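Local coordinates for protein DNA polymerase sliding clamp C (Sulfolobus tokodaii, PDB 3AIZ) that acts as a subunit of a ring-shaped sliding clamp that encircles DNA and tethers DNA polymerase and other proteins to it during replication, at residues Y13-L18 / L34-I39; T140-E145 / S174-S179; G161-S166 / V215-G220; E200-T205 / I223-R228. All coordinates share one frame; numbering follows the deposited sequence.

Contact 1: Y13-L18 / L34-I39; sequences YIFRTL and LKIRGI. With SO4 (sulfate ion), chain G.
The carbonyl O of Tyr13 is gripped twice by Thr17, in the same stretch of helix that lays Phe15 and Leu18 against Ile36 of strand 34-39. Besides the regular helical bond from the backbone N, Thr17 OG1 donates to Tyr13 O over 2.9 Å, and the two donors come from opposite faces of the carbonyl plane. Threonine suits a buried helical position for this reason: the helix itself satisfies its hydroxyl.

Ile36 divides its two branches between two helical residues. Ile36 CD1 approaches the Phe15 ring obliquely, 3.8 Å from Phe15 CE2, with the two side chains nearly perpendicular; Ile36 CG2 lies 4.1 Å from Leu18 CD1. The branching suits the task: with CG1 beside the backbone N (chi1 -56°) and CG2 anti to that N, one beta-branched residue fills both positions. This is the helix-on-sheet layering of the DNA clamp fold, in which helices line the central channel and sheets form the outer wall. Helix 71-78 joins the same core, where Phe74 meets the Phe15 ring edge-to-face.

The other side of the helix carries charge. Arg16 CD passes over one face of the Tyr13 ring, near its rim, and a bend at chi3 (62°) then turns the guanidinium so that the sulfate lies at its edge, with S in plane. Arg16 NE bonds to sulfate O2 at 3.2 Å, while Arg16 NH2 reaches O3 at 2.8 Å and O2 more weakly. The anion probably came from the crystallisation liquor, yet an arginine gripping it is consistent with a channel surface that meets DNA phosphates.

Contact 2: T140-E145 / S174-S179; sequences TDIIDE and STIELS
The carboxylate of Glu145 turns one of its flat faces to Ile176, whose CD1 stands above the carboxylate carbon, 4.2 Å from Glu145 CD. On another side of the helix, Arg209 makes salt bridges to Asp141 OD1 and Asp144 OD2.

The arrangement is a helix laid on a beta-sheet, as in the DNA clamp fold. Helix 140-145 and strand 174-178 run almost exactly antiparallel, at 175°, with their axes 10.6 Å apart, and the gap is filled largely by three aliphatic side chains. Residues 176 and 178 lie two apart on the strand, so both project from the sheet face that meets the helix, whereas Glu177 between them projects the other way. Isoleucine and leucine suit this layer because their methyl branches fill it without needing polar partners. Glu145 suits the border: its extended chain (chi1 -173°) carries the carboxylate out to Ile176 CD1 at the exposed margin, where a charged group can stay near solvent.

Strand 172-178 is an outermost strand of its sheet within this chain, and a strand of the neighbouring sliding clamp B subunit pairs antiparallel with it at Ser174 and Thr175. The sheet thus runs on across the subunit interface.

Ile142 serves both strand residues. The Ile142 and Ile176 side chains run past each other in opposite directions, Ile142 CG2 lying 3.7 Å from Ile176 CD1, while the other branch of Ile142 meets Leu178 tip to tip, Ile142 CD1 lying 3.6 Å from Leu178 CG.

Contact 3: G161-S166 / V215-G220; sequences GKLYLS and VEIAFG
Strands 162-166 and 215-220 belong to different sheets and face one another across a core layer, with the CA atoms of Leu163 and Ile217 9.4 Å apart, too far for backbone pairing but right for a layer of interleaved side chains. Leu163 reaches into that space and forks. Its chi1 of -177° puts CG anti to the backbone N, and from CG the two methyls diverge to separate partners: Leu163 CD2 lies 3.7 Å from Ile217 CD1, and Leu163 CD1 lies 3.5 Å from Phe219 CE1. Leu163 CD1 comes at the Phe219 ring obliquely, nearest CE1 and CZ. A leucine suits this position because each arm of its fork meets a different large apolar residue. Ile217 and Phe219, two apart on their strand, present the same sheet face to it, and all three residues are buried.

The contact joins the four-strand sheet containing 162-168 to the long sheet containing 214-220, in the core of the clamp fold. Phe219 also meets the ring of Phe130 and packs on Ala193, Ser195 and Tyr197 of strand 193-198. Ile217 continues the core to Phe139 of helix 136-149, to Phe156 of strand 153-159, and to Leu225 and Leu227 of the adjacent strand 223-231.

Contact 4: E200-T205 / I223-R228; sequences EYVVNT and IPLKLR. With SO4 (sulfate ion), chain H.
Helix 199-203 is one of the helices that pack on the sheets of the DNA clamp fold, and this contact seats its last turn on strand 223-228. Val202 supplies most of the helical side, meeting two strand leucines with its two methyls: Val202 CG2 lies 3.9 Å from Leu225 CD2, the side chains crossing at about a right angle, and Val202 CG1 lies 4.2 Å from Leu227 CD1. Valine, short and branched at CB, suits such close seating.

Where the helix ends, Thr205 folds back. Its OG1 sits between the backbone N and the carbonyl carbon (chi1 68°), from where it donates to Val202 O over 2.7 Å, in the carbonyl plane. The backbone N of Thr205 bonds to the same oxygen; threonine suits the place because its hydroxyl adds a second bond there while OG1 packs against Leu227 CD1.

Tyr201 points another way. Tyr201 OH donates to O1 of a sulfate, probably from the crystallisation liquor, 3.1 Å away at the ring edge, and Ser42 OG holds the same ion.

Val202 also packs on Ile143 of helix 136-149 and on Ile154 and Phe156 of strand 153-159, while strand 223-231 lies between strands 214-220 and 235-241 in the long sheet.

Overall arrangement
Contacts 2, 3 and 4 build one continuous core in the C-terminal half of the chain, whereas contact 1 lies in the N-terminal half. Contacts 2 and 3 have centres about 10 Å apart and share a sheet, Leu178 N probably bonding to Leu163 O at 2.7 Å. Contacts 3 and 4, with centres about 11 Å apart, are joined through neighbouring strands 214-220 and 223-231. Helix meets helix between contacts 2 and 4, where Ile143 CD1 lies 3.6 Å from Val202 CG1. Contact 1 reaches contact 4 at Thr17 CG2, 3.5 Å from Asn204 O, and both draw on the long sheet spanning the two halves. Each of these two contacts also has a sulfate beside its helix.

Contact 1: Y13-L18 / L34-I39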
loop_
_atom_site.group_PDB
_atom_site.type_symbol
_atom_site.label_atom_id
_atom_site.label_comp_id
_atom_site.label_asym_id
_atom_site.label_seq_id
_atom_site.Cartn_x
_atom_site.Cartn_y
_atom_site.Cartn_z
ATOM N N TYR C 13 21.708 21.673 -3.300
ATOM C CA TYR C 13 21.279 21.136 -2.011
ATOM C C TYR C 13 21.949 21.824 -0.823
ATOM O O TYR C 13 21.438 21.780 0.296
ATOM C CB TYR C 13 21.494 19.622 -1.951
ATOM C CG TYR C 13 20.377 18.830 -2.595
ATOM C CD1 TYR C 13 20.436 18.470 -3.934
ATOM C CD2 TYR C 13 19.260 18.451 -1.863
ATOM C CE1 TYR C 13 19.415 17.750 -4.525
ATOM C CE2 TYR C 13 18.235 17.731 -2.444
ATOM C CZ TYR C 13 18.317 17.382 -3.774
ATOM O OH TYR C 13 17.299 16.664 -4.358
ATOM N N ILE C 14 23.093 22.455 -1.068
ATOM C CA ILE C 14 23.760 23.239 -0.035
ATOM C C ILE C 14 22.846 24.370 0.420
ATOM O O ILE C 14 22.785 24.700 1.605
ATOM C CB ILE C 14 25.082 23.847 -0.545
ATOM C CG1 ILE C 14 26.044 22.748 -0.999
ATOM C CG2 ILE C 14 25.725 24.705 0.533
ATOM C CD1 ILE C 14 27.359 23.276 -1.530
ATOM N N PHE C 15 22.131 24.953 -0.536
ATOM C CA PHE C 15 21.261 26.093 -0.271
ATOM C C PHE C 15 19.873 25.650 0.175
ATOM O O PHE C 15 19.167 26.388 0.862
ATOM C CB PHE C 15 21.176 26.986 -1.508
ATOM C CG PHE C 15 22.502 27.542 -1.935
ATOM C CD1 PHE C 15 23.372 26.782 -2.698
ATOM C CD2 PHE C 15 22.886 28.819 -1.564
ATOM C CE1 PHE C 15 24.596 27.288 -3.084
ATOM C CE2 PHE C 15 24.110 29.329 -1.949
ATOM C CZ PHE C 15 24.966 28.563 -2.710
ATOM N N ARG C 16 19.487 24.441 -0.214
ATOM C CA ARG C 16 18.229 23.868 0.242
ATOM C C ARG C 16 18.337 23.488 1.717
ATOM O O ARG C 16 17.352 23.534 2.454
ATOM C CB ARG C 16 17.855 22.654 -0.609
ATOM C CG ARG C 16 17.780 22.959 -2.097
ATOM C CD ARG C 16 17.446 21.722 -2.908
ATOM N NE ARG C 16 16.144 21.170 -2.552
ATOM C CZ ARG C 16 15.582 20.135 -3.165
ATOM N NH1 ARG C 16 16.209 19.538 -4.170
ATOM N NH2 ARG C 16 14.393 19.696 -2.776
ATOM N N THR C 17 19.542 23.122 2.142
ATOM C CA THR C 17 19.807 22.858 3.550
ATOM C C THR C 17 19.673 24.145 4.352
ATOM O O THR C 17 19.050 24.167 5.413
ATOM C CB THR C 17 21.222 22.288 3.773
ATOM O OG1 THR C 17 21.343 21.018 3.121
ATOM C CG2 THR C 17 21.492 22.110 5.257
ATOM N N LEU C 18 20.264 25.217 3.834
ATOM C CA LEU C 18 20.254 26.508 4.514
ATOM C C LEU C 18 18.843 27.059 4.709
ATOM O O LEU C 18 18.585 27.785 5.668
ATOM C CB LEU C 18 21.117 27.522 3.760
ATOM C CG LEU C 18 22.618 27.234 3.707
ATOM C CD1 LEU C 18 23.334 28.270 2.856
ATOM C CD2 LEU C 18 23.205 27.191 5.106
ATOM N N LEU C 34 34.129 31.145 -2.366
ATOM C CA LEU C 34 32.819 31.596 -1.913
ATOM C C LEU C 34 32.599 31.297 -0.436
ATOM O O LEU C 34 32.505 30.138 -0.034
ATOM C CB LEU C 34 31.713 30.943 -2.744
ATOM C CG LEU C 34 30.277 31.212 -2.291
ATOM C CD1 LEU C 34 30.001 32.706 -2.216
ATOM C CD2 LEU C 34 29.285 30.527 -3.219
ATOM N N LYS C 35 32.517 32.350 0.370
ATOM C CA LYS C 35 32.237 32.201 1.792
ATOM C C LYS C 35 30.780 32.529 2.085
ATOM O O LYS C 35 30.273 33.572 1.677
ATOM C CB LYS C 35 33.159 33.093 2.626
ATOM C CG LYS C 35 34.631 32.729 2.518
ATOM C CD LYS C 35 35.495 33.646 3.367
ATOM C CE LYS C 35 36.966 33.288 3.240
ATOM N NZ LYS C 35 37.819 34.134 4.120
ATOM N N ILE C 36 30.108 31.623 2.783
ATOM C CA ILE C 36 28.721 31.828 3.171
ATOM C C ILE C 36 28.598 31.636 4.671
ATOM O O ILE C 36 29.090 30.653 5.220
ATOM C CB ILE C 36 27.777 30.848 2.456
ATOM C CG1 ILE C 36 27.936 30.962 0.940
ATOM C CG2 ILE C 36 26.335 31.106 2.866
ATOM C CD1 ILE C 36 27.158 29.924 0.172
ATOM N N ARG C 37 27.941 32.579 5.331
ATOM C CA ARG C 37 27.857 32.564 6.782
ATOM C C ARG C 37 26.517 33.106 7.252
ATOM O O ARG C 37 26.118 34.206 6.873
ATOM C CB ARG C 37 29.002 33.385 7.375
ATOM C CG ARG C 37 28.962 33.527 8.879
ATOM C CD ARG C 37 30.229 34.192 9.387
ATOM N NE ARG C 37 31.420 33.418 9.047
ATOM C CZ ARG C 37 32.648 33.728 9.448
ATOM N NH1 ARG C 37 32.849 34.799 10.204
ATOM N NH2 ARG C 37 33.677 32.968 9.093
ATOM N N GLY C 38 25.824 32.327 8.074
ATOM C CA GLY C 38 24.529 32.730 8.590
ATOM C C GLY C 38 24.266 32.206 9.986
ATOM O O GLY C 38 25.044 31.416 10.521
ATOM N N ILE C 39 23.162 32.647 10.578
ATOM C CA ILE C 39 22.777 32.201 11.910
ATOM C C ILE C 39 21.259 32.242 12.068
ATOM O O ILE C 39 20.627 33.270 11.831
ATOM C CB ILE C 39 23.451 33.053 13.006
ATOM C CG1 ILE C 39 23.068 32.548 14.397
ATOM C CG2 ILE C 39 23.089 34.523 12.847
ATOM C CD1 ILE C 39 23.700 33.339 15.521
HETATM S S SO4 G . 13.015 21.149 0.185
HETATM O O1 SO4 G . 13.326 21.365 1.596
HETATM O O2 SO4 G . 13.770 22.100 -0.631
HETATM O O3 SO4 G . 13.379 19.784 -0.189
HETATM O O4 SO4 G . 11.584 21.347 -0.033
#

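Contact 2: T140-E145 / S174-S179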
loop_
_atom_site.group_PDB
_atom_site.type_symbol
_atom_site.label_atom_id
_atom_site.label_comp_id
_atom_site.label_asym_id
_atom_site.label_seq_id
_atom_site.Cartn_x
_atom_site.Cartn_y
_atom_site.Cartn_z
ATOM N N THR C 140 23.653 10.900 7.344
ATOM C CA THR C 140 22.380 11.535 7.024
ATOM C C THR C 140 21.218 10.543 7.088
ATOM O O THR C 140 20.151 10.867 7.610
ATOM C CB THR C 140 22.412 12.231 5.648
ATOM O OG1 THR C 140 22.859 11.308 4.648
ATOM C CG2 THR C 140 23.349 13.429 5.681
ATOM N N ASP C 141 21.430 9.338 6.563
ATOM C CA ASP C 141 20.433 8.276 6.668
ATOM C C ASP C 141 19.971 8.125 8.112
ATOM O O ASP C 141 18.775 8.154 8.400
ATOM C CB ASP C 141 21.001 6.945 6.169
ATOM C CG ASP C 141 20.986 6.828 4.656
ATOM O OD1 ASP C 141 20.199 7.550 4.008
ATOM O OD2 ASP C 141 21.754 6.004 4.115
ATOM N N ILE C 142 20.931 7.966 9.016
ATOM C CA ILE C 142 20.637 7.824 10.436
ATOM C C ILE C 142 19.912 9.054 10.970
ATOM O O ILE C 142 19.012 8.946 11.801
ATOM C CB ILE C 142 21.924 7.586 11.246
ATOM C CG1 ILE C 142 22.568 6.262 10.827
ATOM C CG2 ILE C 142 21.631 7.597 12.740
ATOM C CD1 ILE C 142 23.830 5.928 11.585
ATOM N N ILE C 143 20.307 10.222 10.479
ATOM C CA ILE C 143 19.675 11.474 10.878
ATOM C C ILE C 143 18.215 11.527 10.433
ATOM O O ILE C 143 17.339 11.940 11.195
ATOM C CB ILE C 143 20.438 12.684 10.317
ATOM C CG1 ILE C 143 21.826 12.759 10.946
ATOM C CG2 ILE C 143 19.683 13.963 10.595
ATOM C CD1 ILE C 143 21.793 12.809 12.458
ATOM N N ASP C 144 17.959 11.107 9.197
ATOM C CA ASP C 144 16.595 11.031 8.681
ATOM C C ASP C 144 15.777 10.026 9.481
ATOM O O ASP C 144 14.599 10.248 9.761
ATOM C CB ASP C 144 16.595 10.648 7.200
ATOM C CG ASP C 144 16.991 11.803 6.299
ATOM O OD1 ASP C 144 16.743 12.967 6.679
ATOM O OD2 ASP C 144 17.545 11.547 5.209
ATOM N N GLU C 145 16.412 8.919 9.850
ATOM C CA GLU C 145 15.755 7.885 10.637
ATOM C C GLU C 145 15.416 8.404 12.031
ATOM O O GLU C 145 14.404 8.020 12.617
ATOM C CB GLU C 145 16.640 6.643 10.730
ATOM C CG GLU C 145 15.974 5.452 11.396
ATOM C CD GLU C 145 16.844 4.210 11.362
ATOM O OE1 GLU C 145 17.893 4.236 10.683
ATOM O OE2 GLU C 145 16.477 3.209 12.013
ATOM N N SER C 174 15.289 6.406 21.739
ATOM C CA SER C 174 15.811 5.333 20.902
ATOM C C SER C 174 17.236 5.666 20.474
ATOM O O SER C 174 17.497 6.742 19.943
ATOM C CB SER C 174 14.922 5.119 19.675
ATOM O OG SER C 174 13.622 4.700 20.052
ATOM N N THR C 175 18.155 4.734 20.703
ATOM C CA THR C 175 19.571 4.982 20.463
ATOM C C THR C 175 20.105 4.200 19.269
ATOM O O THR C 175 19.699 3.066 19.024
ATOM C CB THR C 175 20.415 4.624 21.701
ATOM O OG1 THR C 175 19.903 5.313 22.847
ATOM C CG2 THR C 175 21.870 5.006 21.487
ATOM N N ILE C 176 21.019 4.818 18.530
ATOM C CA ILE C 176 21.683 4.160 17.416
ATOM C C ILE C 176 23.194 4.238 17.598
ATOM O O ILE C 176 23.743 5.311 17.841
ATOM C CB ILE C 176 21.297 4.799 16.069
ATOM C CG1 ILE C 176 19.773 4.839 15.920
ATOM C CG2 ILE C 176 21.935 4.038 14.917
ATOM C CD1 ILE C 176 19.296 5.389 14.592
ATOM N N GLU C 177 23.860 3.096 17.488
ATOM C CA GLU C 177 25.305 3.034 17.665
ATOM C C GLU C 177 26.047 3.219 16.348
ATOM O O GLU C 177 25.736 2.567 15.352
ATOM C CB GLU C 177 25.707 1.701 18.297
ATOM C CG GLU C 177 27.202 1.427 18.267
ATOM C CD GLU C 177 27.545 0.009 18.686
ATOM O OE1 GLU C 177 26.649 -0.699 19.193
ATOM O OE2 GLU C 177 28.713 -0.397 18.506
ATOM N N LEU C 178 27.028 4.115 16.351
ATOM C CA LEU C 178 27.916 4.288 15.210
ATOM C C LEU C 178 29.342 3.986 15.644
ATOM O O LEU C 178 29.796 4.468 16.680
ATOM C CB LEU C 178 27.837 5.712 14.655
ATOM C CG LEU C 178 26.536 6.186 14.005
ATOM C CD1 LEU C 178 25.453 6.409 15.046
ATOM C CD2 LEU C 178 26.789 7.462 13.222
ATOM N N SER C 179 30.046 3.190 14.848
ATOM C CA SER C 179 31.414 2.812 15.175
ATOM C C SER C 179 32.143 2.304 13.943
ATOM O O SER C 179 31.524 2.025 12.918
ATOM C CB SER C 179 31.422 1.734 16.258
ATOM O OG SER C 179 30.764 0.561 15.811
#

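Contact 3: G161-S166 / V215-G220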
loop_
_atom_site.group_PDB
_atom_site.type_symbol
_atom_site.label_atom_id
_atom_site.label_comp_id
_atom_site.label_asym_id
_atom_site.label_seq_id
_atom_site.Cartn_x
_atom_site.Cartn_y
_atom_site.Cartn_z
ATOM N N GLY C 161 35.299 5.285 22.028
ATOM C CA GLY C 161 35.556 5.599 20.634
ATOM C C GLY C 161 34.337 5.413 19.752
ATOM O O GLY C 161 34.405 5.601 18.539
ATOM N N LYS C 162 33.216 5.041 20.361
ATOM C CA LYS C 162 31.980 4.848 19.615
ATOM C C LYS C 162 31.002 5.992 19.856
ATOM O O LYS C 162 30.977 6.586 20.934
ATOM C CB LYS C 162 31.331 3.511 19.977
ATOM C CG LYS C 162 32.172 2.299 19.616
ATOM C CD LYS C 162 31.416 1.011 19.880
ATOM C CE LYS C 162 32.256 -0.207 19.536
ATOM N NZ LYS C 162 31.508 -1.470 19.784
ATOM N N LEU C 163 30.198 6.295 18.842
ATOM C CA LEU C 163 29.222 7.373 18.934
ATOM C C LEU C 163 27.810 6.821 19.095
ATOM O O LEU C 163 27.377 5.956 18.333
ATOM C CB LEU C 163 29.300 8.266 17.695
ATOM C CG LEU C 163 28.384 9.490 17.685
ATOM C CD1 LEU C 163 28.606 10.335 18.928
ATOM C CD2 LEU C 163 28.605 10.310 16.431
ATOM N N TYR C 164 27.094 7.329 20.092
ATOM C CA TYR C 164 25.732 6.892 20.357
ATOM C C TYR C 164 24.751 8.051 20.232
ATOM O O TYR C 164 24.776 8.982 21.036
ATOM C CB TYR C 164 25.631 6.276 21.753
ATOM C CG TYR C 164 26.468 5.033 21.941
ATOM C CD1 TYR C 164 27.715 5.096 22.553
ATOM C CD2 TYR C 164 26.013 3.793 21.510
ATOM C CE1 TYR C 164 28.483 3.960 22.728
ATOM C CE2 TYR C 164 26.775 2.654 21.681
ATOM C CZ TYR C 164 28.008 2.743 22.290
ATOM O OH TYR C 164 28.768 1.610 22.461
ATOM N N LEU C 165 23.889 7.989 19.224
ATOM C CA LEU C 165 22.876 9.018 19.026
ATOM C C LEU C 165 21.542 8.568 19.603
ATOM O O LEU C 165 20.945 7.603 19.129
ATOM C CB LEU C 165 22.719 9.342 17.540
ATOM C CG LEU C 165 24.007 9.656 16.782
ATOM C CD1 LEU C 165 23.688 10.096 15.365
ATOM C CD2 LEU C 165 24.808 10.722 17.505
ATOM N N SER C 166 21.076 9.269 20.630
ATOM C CA SER C 166 19.819 8.921 21.277
ATOM C C SER C 166 18.736 9.954 20.989
ATOM O O SER C 166 18.777 11.068 21.507
ATOM C CB SER C 166 20.014 8.782 22.787
ATOM O OG SER C 166 20.952 7.767 23.088
ATOM N N VAL C 215 31.498 13.447 6.604
ATOM C CA VAL C 215 31.091 14.422 7.608
ATOM C C VAL C 215 31.851 14.218 8.913
ATOM O O VAL C 215 31.981 13.094 9.397
ATOM C CB VAL C 215 29.573 14.350 7.882
ATOM C CG1 VAL C 215 29.159 12.928 8.236
ATOM C CG2 VAL C 215 29.182 15.320 8.986
ATOM N N GLU C 216 32.354 15.309 9.478
ATOM C CA GLU C 216 33.085 15.247 10.738
ATOM C C GLU C 216 32.211 15.715 11.894
ATOM O O GLU C 216 31.677 16.822 11.875
ATOM C CB GLU C 216 34.371 16.071 10.660
ATOM C CG GLU C 216 35.337 15.585 9.588
ATOM C CD GLU C 216 36.573 16.455 9.466
ATOM O OE1 GLU C 216 37.038 16.980 10.501
ATOM O OE2 GLU C 216 37.082 16.609 8.334
ATOM N N ILE C 217 32.066 14.853 12.897
ATOM C CA ILE C 217 31.228 15.131 14.054
ATOM C C ILE C 217 32.087 15.395 15.284
ATOM O O ILE C 217 32.886 14.549 15.681
ATOM C CB ILE C 217 30.298 13.944 14.358
ATOM C CG1 ILE C 217 29.646 13.435 13.069
ATOM C CG2 ILE C 217 29.251 14.333 15.390
ATOM C CD1 ILE C 217 28.912 12.122 13.232
ATOM N N ALA C 218 31.924 16.570 15.882
ATOM C CA ALA C 218 32.690 16.940 17.068
ATOM C C ALA C 218 31.787 17.603 18.102
ATOM O O ALA C 218 30.916 18.399 17.756
ATOM C CB ALA C 218 33.839 17.861 16.694
ATOM N N PHE C 219 31.995 17.274 19.371
ATOM C CA PHE C 219 31.150 17.808 20.431
ATOM C C PHE C 219 31.753 17.574 21.808
ATOM O O PHE C 219 32.792 16.931 21.945
ATOM C CB PHE C 219 29.759 17.175 20.369
ATOM C CG PHE C 219 29.751 15.704 20.673
ATOM C CD1 PHE C 219 29.880 14.773 19.654
ATOM C CD2 PHE C 219 29.618 15.252 21.976
ATOM C CE1 PHE C 219 29.875 13.420 19.928
ATOM C CE2 PHE C 219 29.613 13.899 22.258
ATOM C CZ PHE C 219 29.741 12.982 21.233
ATOM N N GLY C 220 31.079 18.098 22.825
ATOM C CA GLY C 220 31.514 17.948 24.200
ATOM C C GLY C 220 30.511 18.580 25.142
ATOM O O GLY C 220 29.622 19.314 24.708
#

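Contact 4: E200-T205 / I223-R228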
loop_
_atom_site.group_PDB
_atom_site.type_symbol
_atom_site.label_atom_id
_atom_site.label_comp_id
_atom_site.label_asym_id
_atom_site.label_seq_id
_atom_site.Cartn_x
_atom_site.Cartn_y
_atom_site.Cartn_z
ATOM N N GLU C 200 15.644 19.004 15.831
ATOM C CA GLU C 200 15.340 19.632 14.548
ATOM C C GLU C 200 16.569 20.247 13.880
ATOM O O GLU C 200 16.727 20.165 12.662
ATOM C CB GLU C 200 14.239 20.686 14.704
ATOM C CG GLU C 200 14.535 21.751 15.747
ATOM C CD GLU C 200 13.487 22.847 15.772
ATOM O OE1 GLU C 200 13.102 23.280 16.880
ATOM O OE2 GLU C 200 13.044 23.273 14.682
ATOM N N TYR C 201 17.438 20.856 14.681
ATOM C CA TYR C 201 18.625 21.522 14.151
ATOM C C TYR C 201 19.604 20.540 13.509
ATOM O O TYR C 201 20.188 20.828 12.464
ATOM C CB TYR C 201 19.319 22.337 15.245
ATOM C CG TYR C 201 18.401 23.314 15.943
ATOM C CD1 TYR C 201 18.096 23.170 17.290
ATOM C CD2 TYR C 201 17.825 24.372 15.251
ATOM C CE1 TYR C 201 17.252 24.058 17.931
ATOM C CE2 TYR C 201 16.980 25.265 15.881
ATOM C CZ TYR C 201 16.697 25.103 17.221
ATOM O OH TYR C 201 15.856 25.990 17.853
ATOM N N VAL C 202 19.783 19.381 14.135
ATOM C CA VAL C 202 20.661 18.354 13.586
ATOM C C VAL C 202 20.046 17.750 12.333
ATOM O O VAL C 202 20.691 17.666 11.288
ATOM C CB VAL C 202 20.928 17.226 14.601
ATOM C CG1 VAL C 202 21.721 16.104 13.947
ATOM C CG2 VAL C 202 21.662 17.766 15.819
ATOM N N VAL C 203 18.789 17.337 12.450
ATOM C CA VAL C 203 18.069 16.703 11.352
ATOM C C VAL C 203 18.048 17.555 10.084
ATOM O O VAL C 203 18.223 17.039 8.980
ATOM C CB VAL C 203 16.623 16.364 11.757
ATOM C CG1 VAL C 203 15.814 15.959 10.540
ATOM C CG2 VAL C 203 16.615 15.264 12.807
ATOM N N ASN C 204 17.841 18.857 10.249
ATOM C CA ASN C 204 17.718 19.765 9.112
ATOM C C ASN C 204 18.987 19.906 8.271
ATOM O O ASN C 204 19.010 20.662 7.301
ATOM C CB ASN C 204 17.232 21.141 9.575
ATOM C CG ASN C 204 15.778 21.132 10.010
ATOM O OD1 ASN C 204 15.034 20.198 9.713
ATOM N ND2 ASN C 204 15.365 22.180 10.715
ATOM N N THR C 205 20.037 19.180 8.638
ATOM C CA THR C 205 21.281 19.212 7.876
ATOM C C THR C 205 21.405 17.986 6.976
ATOM O O THR C 205 22.401 17.814 6.275
ATOM C CB THR C 205 22.520 19.299 8.796
ATOM O OG1 THR C 205 22.661 18.080 9.537
ATOM C CG2 THR C 205 22.386 20.461 9.765
ATOM N N ILE C 223 29.458 22.490 25.280
ATOM C CA ILE C 223 29.984 23.160 24.092
ATOM C C ILE C 223 29.193 22.748 22.855
ATOM O O ILE C 223 28.606 21.667 22.821
ATOM C CB ILE C 223 31.489 22.883 23.878
ATOM C CG1 ILE C 223 31.718 21.448 23.402
ATOM C CG2 ILE C 223 32.274 23.177 25.148
ATOM C CD1 ILE C 223 33.156 21.158 23.033
ATOM N N PRO C 224 29.170 23.617 21.834
ATOM C CA PRO C 224 28.370 23.383 20.626
ATOM C C PRO C 224 28.763 22.108 19.891
ATOM O O PRO C 224 29.912 21.673 19.967
ATOM C CB PRO C 224 28.692 24.600 19.751
ATOM C CG PRO C 224 29.168 25.644 20.701
ATOM C CD PRO C 224 29.893 24.899 21.777
ATOM N N LEU C 225 27.803 21.517 19.190
ATOM C CA LEU C 225 28.071 20.396 18.301
ATOM C C LEU C 225 28.520 20.936 16.953
ATOM O O LEU C 225 27.824 21.746 16.344
ATOM C CB LEU C 225 26.811 19.549 18.119
ATOM C CG LEU C 225 26.762 18.632 16.891
ATOM C CD1 LEU C 225 27.861 17.581 16.945
ATOM C CD2 LEU C 225 25.397 17.974 16.760
ATOM N N LYS C 226 29.685 20.498 16.486
ATOM C CA LYS C 226 30.165 20.931 15.183
ATOM C C LYS C 226 30.044 19.832 14.136
ATOM O O LYS C 226 30.831 18.886 14.122
ATOM C CB LYS C 226 31.611 21.421 15.249
ATOM C CG LYS C 226 32.102 21.994 13.928
ATOM C CD LYS C 226 33.589 22.299 13.943
ATOM C CE LYS C 226 34.039 22.828 12.589
ATOM N NZ LYS C 226 35.517 22.933 12.484
ATOM N N LEU C 227 29.053 19.966 13.262
ATOM C CA LEU C 227 28.925 19.076 12.119
ATOM C C LEU C 227 29.588 19.722 10.913
ATOM O O LEU C 227 29.093 20.714 10.379
ATOM C CB LEU C 227 27.456 18.790 11.814
ATOM C CG LEU C 227 26.646 18.063 12.887
ATOM C CD1 LEU C 227 25.178 18.003 12.496
ATOM C CD2 LEU C 227 27.201 16.668 13.131
ATOM N N ARG C 228 30.721 19.169 10.496
ATOM C CA ARG C 228 31.400 19.663 9.308
ATOM C C ARG C 228 31.173 18.725 8.141
ATOM O O ARG C 228 31.764 17.648 8.074
ATOM C CB ARG C 228 32.901 19.826 9.551
ATOM C CG ARG C 228 33.714 19.848 8.265
ATOM C CD ARG C 228 35.142 20.300 8.499
ATOM N NE ARG C 228 35.204 21.699 8.908
ATOM C CZ ARG C 228 36.307 22.438 8.867
ATOM N NH1 ARG C 228 37.440 21.909 8.424
ATOM N NH2 ARG C 228 36.278 23.705 9.258
HETATM S S SO4 H . 14.859 28.627 14.495
HETATM O O1 SO4 H . 14.548 27.650 15.537
HETATM O O2 SO4 H . 13.955 29.769 14.615
HETATM O O3 SO4 H . 16.237 29.083 14.649
HETATM O O4 SO4 H . 14.696 28.010 13.180
#